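Multiheme cytochrome cf (PDB 6QVM) probably acts as an extracellular ferric iron reductase of the S-layer, passing electrons through its c-type hemes to insoluble substrates. Local coordinates at residues K610-T613 against D614-D617; A643-L646 against A647-A651. All coordinates share one frame; numbering follows the deposited sequence.

Interaction 1. Residues K610-T613 against D614-D617; sequences KAWT and DKVD. With HEC (heme c), chain O.
K610 and D614, one turn apart on helix 606-628, are joined twice, once through the backbone and once through their side chains. D614 N gives a nearly straight hydrogen bond to K610 O, 2.7 Å long. The ammonium of K610 sits in the mouth of the carboxylate, with NZ 3.0 Å from both OD1 and OD2 of D614 and each oxygen using its syn lone pair. The lysine gets there by folding: its chain, extended only at chi2, bends at chi3 (69°) and chi4 (54°), bringing NZ round to the acid. Replacing D614 with an alanine would probably leave that ammonium without its countercharge and set the bent lysine chain free to straighten.

On another side of the helix, V616 lays CG2 over one face of the W612 indole, 3.8 Å from the centroid of the five-membered ring, a CH-pi contact displaced toward the rim. With its CG anti to the backbone N (chi1 170°), W612 carries its ring beside the next turn, where that methyl meets it. W612 belongs to a heme c pocket: its CB is 3.6 Å from the heme methyl CMA, and CZ3 lies 3.7 Å from the propionate oxygen O2A, which approaches the ring obliquely. The indole NE1 is hydrogen-bonded to H656 O, which should limit rotation of the ring. K615 NZ also comes obliquely to the indole, though its salt bridge is with E665. T613 and D617 run side by side, with CG2 of T613 3.7 Å from D617 OD2.

The chemistry is thus divided: a charged pair spans one turn where the helix is exposed, while a buried indole, its N-H satisfied, lies between the heme edge and the V616 methyl.

Interaction 2. Residues A643-L646 against A647-A651; sequences ADTL and AGIVA
D644 O and T645 O accept from the next turn of helix 641-652, with G648 N 2.7 Å from D644 O and I649 N 3.0 Å from T645 O, both hydrogen bonds of the i to i+4 helical kind. The side chains follow the same spacing and mostly meet backbone oxygens. A647 sets its CB 3.5 Å from A643 O. I649 turns its CG1 branch back along the helix: CG1 lies beside the backbone N (chi1 -71°), which brings that branch 3.3 Å from T645 O and puts CD1 4.2 Å from the CG2 methyl of T645. V650 makes a looser approach, CG2 to L646 O. At G648 there is no side chain, and a CB there would come close to D644 O.

The polar ends turn to a neighbouring loop. T645 OG1 accepts from G511 N and lies by the carbonyls K641 O and A508 O, which must share its single proton; D644 OD1 is bonded to S512 OG.

The apolar side chains look outward from the helix. L646 packs on F531 and on L667 and A671 of helix 661-672, while A647 and V650 lean on helix 606-628. This is the pattern of a short helix with most of this turn buried between helices 606-628 and 661-672 and nearby loops, its backbone bonds running lengthwise and its leucine, isoleucine and valine filling the joints.

Overall arrangement
Interactions 1 and 2 lie on successive helices, 606-628 and 641-652, with centres about 16 Å apart, and they meet directly: V616 CG1 packs 3.9 Å from V650 CG1. V616 therefore works both ways, one methyl over the W612 indole and the other against the second helix. Helix 661-672 touches both contacts, through E665 on interaction 1 and L667 on interaction 2. Only interaction 1 contributes to a heme pocket, through W612; the side chain of T613 comes within about 6 Å of another heme. In interaction 2 the V650 side chain lies about 11 Å from a bound heme.

Interaction 1. Residues K610-T613 against D614-D617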
loop_
_atom_site.group_PDB
_atom_site.type_symbol
_atom_site.label_atom_id
_atom_site.label_comp_id
_atom_site.label_asym_id
_atom_site.label_seq_id
_atom_site.Cartn_x
_atom_site.Cartn_y
_atom_site.Cartn_z
ATOM N N LYS A 610 18.724 -38.056 -3.966
ATOM C CA LYS A 610 20.112 -38.115 -3.515
ATOM C C LYS A 610 21.013 -38.742 -4.571
ATOM O O LYS A 610 22.160 -38.314 -4.755
ATOM C CB LYS A 610 20.209 -38.889 -2.201
ATOM C CG LYS A 610 20.339 -37.999 -0.972
ATOM C CD LYS A 610 20.713 -38.796 0.263
ATOM C CE LYS A 610 22.134 -39.319 0.170
ATOM N NZ LYS A 610 23.095 -38.210 -0.099
ATOM N N ALA A 611 20.504 -39.745 -5.289
ATOM C CA ALA A 611 21.230 -40.360 -6.393
ATOM C C ALA A 611 21.746 -39.311 -7.365
ATOM O O ALA A 611 22.959 -39.143 -7.515
ATOM C CB ALA A 611 20.338 -41.358 -7.128
ATOM N N TRP A 612 20.828 -38.594 -8.023
ATOM C CA TRP A 612 21.237 -37.561 -8.969
ATOM C C TRP A 612 22.116 -36.504 -8.307
ATOM O O TRP A 612 23.069 -36.016 -8.923
ATOM C CB TRP A 612 20.015 -36.906 -9.616
ATOM C CG TRP A 612 20.373 -35.681 -10.410
ATOM C CD1 TRP A 612 20.517 -34.408 -9.934
ATOM C CD2 TRP A 612 20.652 -35.617 -11.812
ATOM N NE1 TRP A 612 20.868 -33.557 -10.950
ATOM C CE2 TRP A 612 20.953 -34.271 -12.116
ATOM C CE3 TRP A 612 20.673 -36.564 -12.842
ATOM C CZ2 TRP A 612 21.281 -33.852 -13.403
ATOM C CZ3 TRP A 612 20.990 -36.146 -14.120
ATOM C CH2 TRP A 612 21.290 -34.800 -14.390
ATOM N N THR A 613 21.808 -36.127 -7.062
ATOM C CA THR A 613 22.490 -34.998 -6.434
ATOM C C THR A 613 23.913 -35.362 -6.015
ATOM O O THR A 613 24.847 -34.598 -6.274
ATOM C CB THR A 613 21.675 -34.481 -5.248
ATOM O OG1 THR A 613 21.091 -33.216 -5.601
ATOM C CG2 THR A 613 22.546 -34.315 -4.005
ATOM N N ASP A 614 24.104 -36.538 -5.407
ATOM C CA ASP A 614 25.459 -37.006 -5.129
ATOM C C ASP A 614 26.247 -37.127 -6.421
ATOM O O ASP A 614 27.363 -36.613 -6.540
ATOM C CB ASP A 614 25.429 -38.357 -4.415
ATOM C CG ASP A 614 24.777 -38.297 -3.047
ATOM O OD1 ASP A 614 24.780 -37.217 -2.428
ATOM O OD2 ASP A 614 24.274 -39.348 -2.585
ATOM N N LYS A 615 25.649 -37.789 -7.410
ATOM C CA LYS A 615 26.307 -38.055 -8.682
ATOM C C LYS A 615 26.759 -36.778 -9.378
ATOM O O LYS A 615 27.734 -36.802 -10.136
ATOM C CB LYS A 615 25.355 -38.880 -9.541
ATOM C CG LYS A 615 25.692 -39.002 -11.003
ATOM C CD LYS A 615 24.571 -39.749 -11.704
ATOM C CE LYS A 615 24.769 -39.783 -13.207
ATOM N NZ LYS A 615 24.648 -38.428 -13.807
ATOM N N VAL A 616 26.086 -35.658 -9.128
ATOM C CA VAL A 616 26.523 -34.391 -9.703
ATOM C C VAL A 616 27.587 -33.737 -8.825
ATOM O O VAL A 616 28.584 -33.234 -9.340
ATOM C CB VAL A 616 25.316 -33.459 -9.946
ATOM C CG1 VAL A 616 25.784 -32.086 -10.431
ATOM C CG2 VAL A 616 24.389 -34.085 -10.968
ATOM N N ASP A 617 27.404 -33.746 -7.497
ATOM C CA ASP A 617 28.423 -33.215 -6.590
ATOM C C ASP A 617 29.760 -33.913 -6.800
ATOM O O ASP A 617 30.806 -33.265 -6.892
ATOM C CB ASP A 617 27.969 -33.362 -5.137
ATOM C CG ASP A 617 26.777 -32.482 -4.804
ATOM O OD1 ASP A 617 26.649 -31.391 -5.406
ATOM O OD2 ASP A 617 25.973 -32.887 -3.937
HETATM FE FE HEC O . 11.987 -33.262 -12.026
HETATM C CHA HEC O . 13.306 -35.585 -14.183
HETATM C CHB HEC O . 14.434 -34.079 -9.713
HETATM C CHC HEC O . 10.614 -31.035 -9.783
HETATM C CHD HEC O . 9.364 -32.650 -14.203
HETATM N NA HEC O . 13.560 -34.588 -11.953
HETATM C C1A HEC O . 13.943 -35.440 -12.972
HETATM C C2A HEC O . 15.128 -36.156 -12.541
HETATM C C3A HEC O . 15.438 -35.732 -11.310
HETATM C C4A HEC O . 14.456 -34.748 -10.913
HETATM C CMA HEC O . 16.632 -36.224 -10.469
HETATM C CAA HEC O . 15.911 -37.204 -13.363
HETATM C CBA HEC O . 16.691 -36.435 -14.426
HETATM C CGA HEC O . 17.595 -37.349 -15.216
HETATM O O1A HEC O . 17.824 -38.513 -14.787
HETATM O O2A HEC O . 18.096 -36.901 -16.282
HETATM N NB HEC O . 12.449 -32.658 -10.134
HETATM C C1B HEC O . 13.477 -33.159 -9.348
HETATM C C2B HEC O . 13.399 -32.529 -8.049
HETATM C C3B HEC O . 12.345 -31.688 -8.067
HETATM C C4B HEC O . 11.724 -31.753 -9.375
HETATM C CMB HEC O . 14.373 -32.818 -6.880
HETATM C CAB HEC O . 11.855 -30.805 -6.903
HETATM C CBB HEC O . 12.900 -29.704 -6.655
HETATM N NC HEC O . 10.282 -32.107 -11.976
HETATM C C1C HEC O . 9.963 -31.188 -10.992
HETATM C C2C HEC O . 8.890 -30.348 -11.497
HETATM C C3C HEC O . 8.483 -30.862 -12.676
HETATM C C4C HEC O . 9.390 -31.938 -13.022
HETATM C CMC HEC O . 8.131 -29.290 -10.666
HETATM C CAC HEC O . 7.325 -30.389 -13.595
HETATM C CBC HEC O . 7.567 -28.969 -14.144
HETATM N ND HEC O . 11.422 -33.992 -13.896
HETATM C C1D HEC O . 10.284 -33.596 -14.598
HETATM C C2D HEC O . 10.219 -34.342 -15.829
HETATM C C3D HEC O . 11.453 -35.256 -15.818
HETATM C C4D HEC O . 12.137 -34.972 -14.582
HETATM C CMD HEC O . 9.127 -34.224 -16.912
HETATM C CAD HEC O . 11.880 -36.270 -16.896
HETATM C CBD HEC O . 12.401 -35.514 -18.115
HETATM C CGD HEC O . 12.457 -36.441 -19.306
HETATM O O1D HEC O . 13.071 -37.538 -19.190
HETATM O O2D HEC O . 11.899 -36.075 -20.379
#

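Interaction 2. Residues A643-L646 against A647-A651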
loop_
_atom_site.group_PDB
_atom_site.type_symbol
_atom_site.label_atom_id
_atom_site.label_comp_id
_atom_site.label_asym_id
_atom_site.label_seq_id
_atom_site.Cartn_x
_atom_site.Cartn_y
_atom_site.Cartn_z
ATOM N N ALA A 643 37.542 -25.724 -18.811
ATOM C CA ALA A 643 37.073 -26.762 -17.893
ATOM C C ALA A 643 36.844 -26.230 -16.485
ATOM O O ALA A 643 36.161 -26.885 -15.688
ATOM C CB ALA A 643 38.067 -27.922 -17.848
ATOM N N ASP A 644 37.408 -25.065 -16.165
ATOM C CA ASP A 644 37.174 -24.441 -14.869
ATOM C C ASP A 644 35.843 -23.696 -14.864
ATOM O O ASP A 644 35.013 -23.883 -13.966
ATOM C CB ASP A 644 38.346 -23.513 -14.535
ATOM C CG ASP A 644 38.280 -22.955 -13.131
ATOM O OD1 ASP A 644 37.923 -23.696 -12.194
ATOM O OD2 ASP A 644 38.600 -21.753 -12.974
ATOM N N THR A 645 35.615 -22.884 -15.897
ATOM C CA THR A 645 34.340 -22.191 -16.067
ATOM C C THR A 645 33.185 -23.179 -16.196
ATOM O O THR A 645 32.154 -23.049 -15.522
ATOM C CB THR A 645 34.399 -21.292 -17.306
ATOM O OG1 THR A 645 35.624 -20.550 -17.308
ATOM C CG2 THR A 645 33.213 -20.334 -17.339
ATOM N N LEU A 646 33.355 -24.189 -17.050
ATOM C CA LEU A 646 32.270 -25.121 -17.334
ATOM C C LEU A 646 31.844 -25.887 -16.091
ATOM O O LEU A 646 30.673 -26.263 -15.964
ATOM C CB LEU A 646 32.691 -26.089 -18.439
ATOM C CG LEU A 646 32.205 -25.789 -19.862
ATOM C CD1 LEU A 646 31.940 -24.309 -20.072
ATOM C CD2 LEU A 646 33.202 -26.298 -20.892
ATOM N N ALA A 647 32.774 -26.131 -15.171
ATOM C CA ALA A 647 32.437 -26.801 -13.927
ATOM C C ALA A 647 32.127 -25.825 -12.809
ATOM O O ALA A 647 31.458 -26.206 -11.841
ATOM C CB ALA A 647 33.578 -27.725 -13.495
ATOM N N GLY A 648 32.606 -24.585 -12.920
ATOM C CA GLY A 648 32.222 -23.567 -11.958
ATOM C C GLY A 648 30.758 -23.190 -12.077
ATOM O O GLY A 648 30.113 -22.842 -11.082
ATOM N N ILE A 649 30.218 -23.254 -13.297
ATOM C CA ILE A 649 28.820 -22.900 -13.526
ATOM C C ILE A 649 27.899 -23.849 -12.770
ATOM O O ILE A 649 26.961 -23.420 -12.090
ATOM C CB ILE A 649 28.511 -22.889 -15.033
ATOM C CG1 ILE A 649 29.191 -21.694 -15.705
ATOM C CG2 ILE A 649 27.015 -22.843 -15.262
ATOM C CD1 ILE A 649 29.252 -21.797 -17.229
ATOM N N VAL A 650 28.165 -25.155 -12.860
ATOM C CA VAL A 650 27.392 -26.133 -12.104
ATOM C C VAL A 650 27.559 -25.927 -10.603
ATOM O O VAL A 650 26.681 -26.305 -9.819
ATOM C CB VAL A 650 27.795 -27.558 -12.544
ATOM C CG1 VAL A 650 26.980 -28.613 -11.810
ATOM C CG2 VAL A 650 27.633 -27.705 -14.052
ATOM N N ALA A 651 28.661 -25.304 -10.181
ATOM C CA ALA A 651 28.897 -25.039 -8.768
ATOM C C ALA A 651 28.237 -23.747 -8.294
ATOM O O ALA A 651 27.615 -23.726 -7.228
ATOM C CB ALA A 651 30.399 -24.992 -8.482
#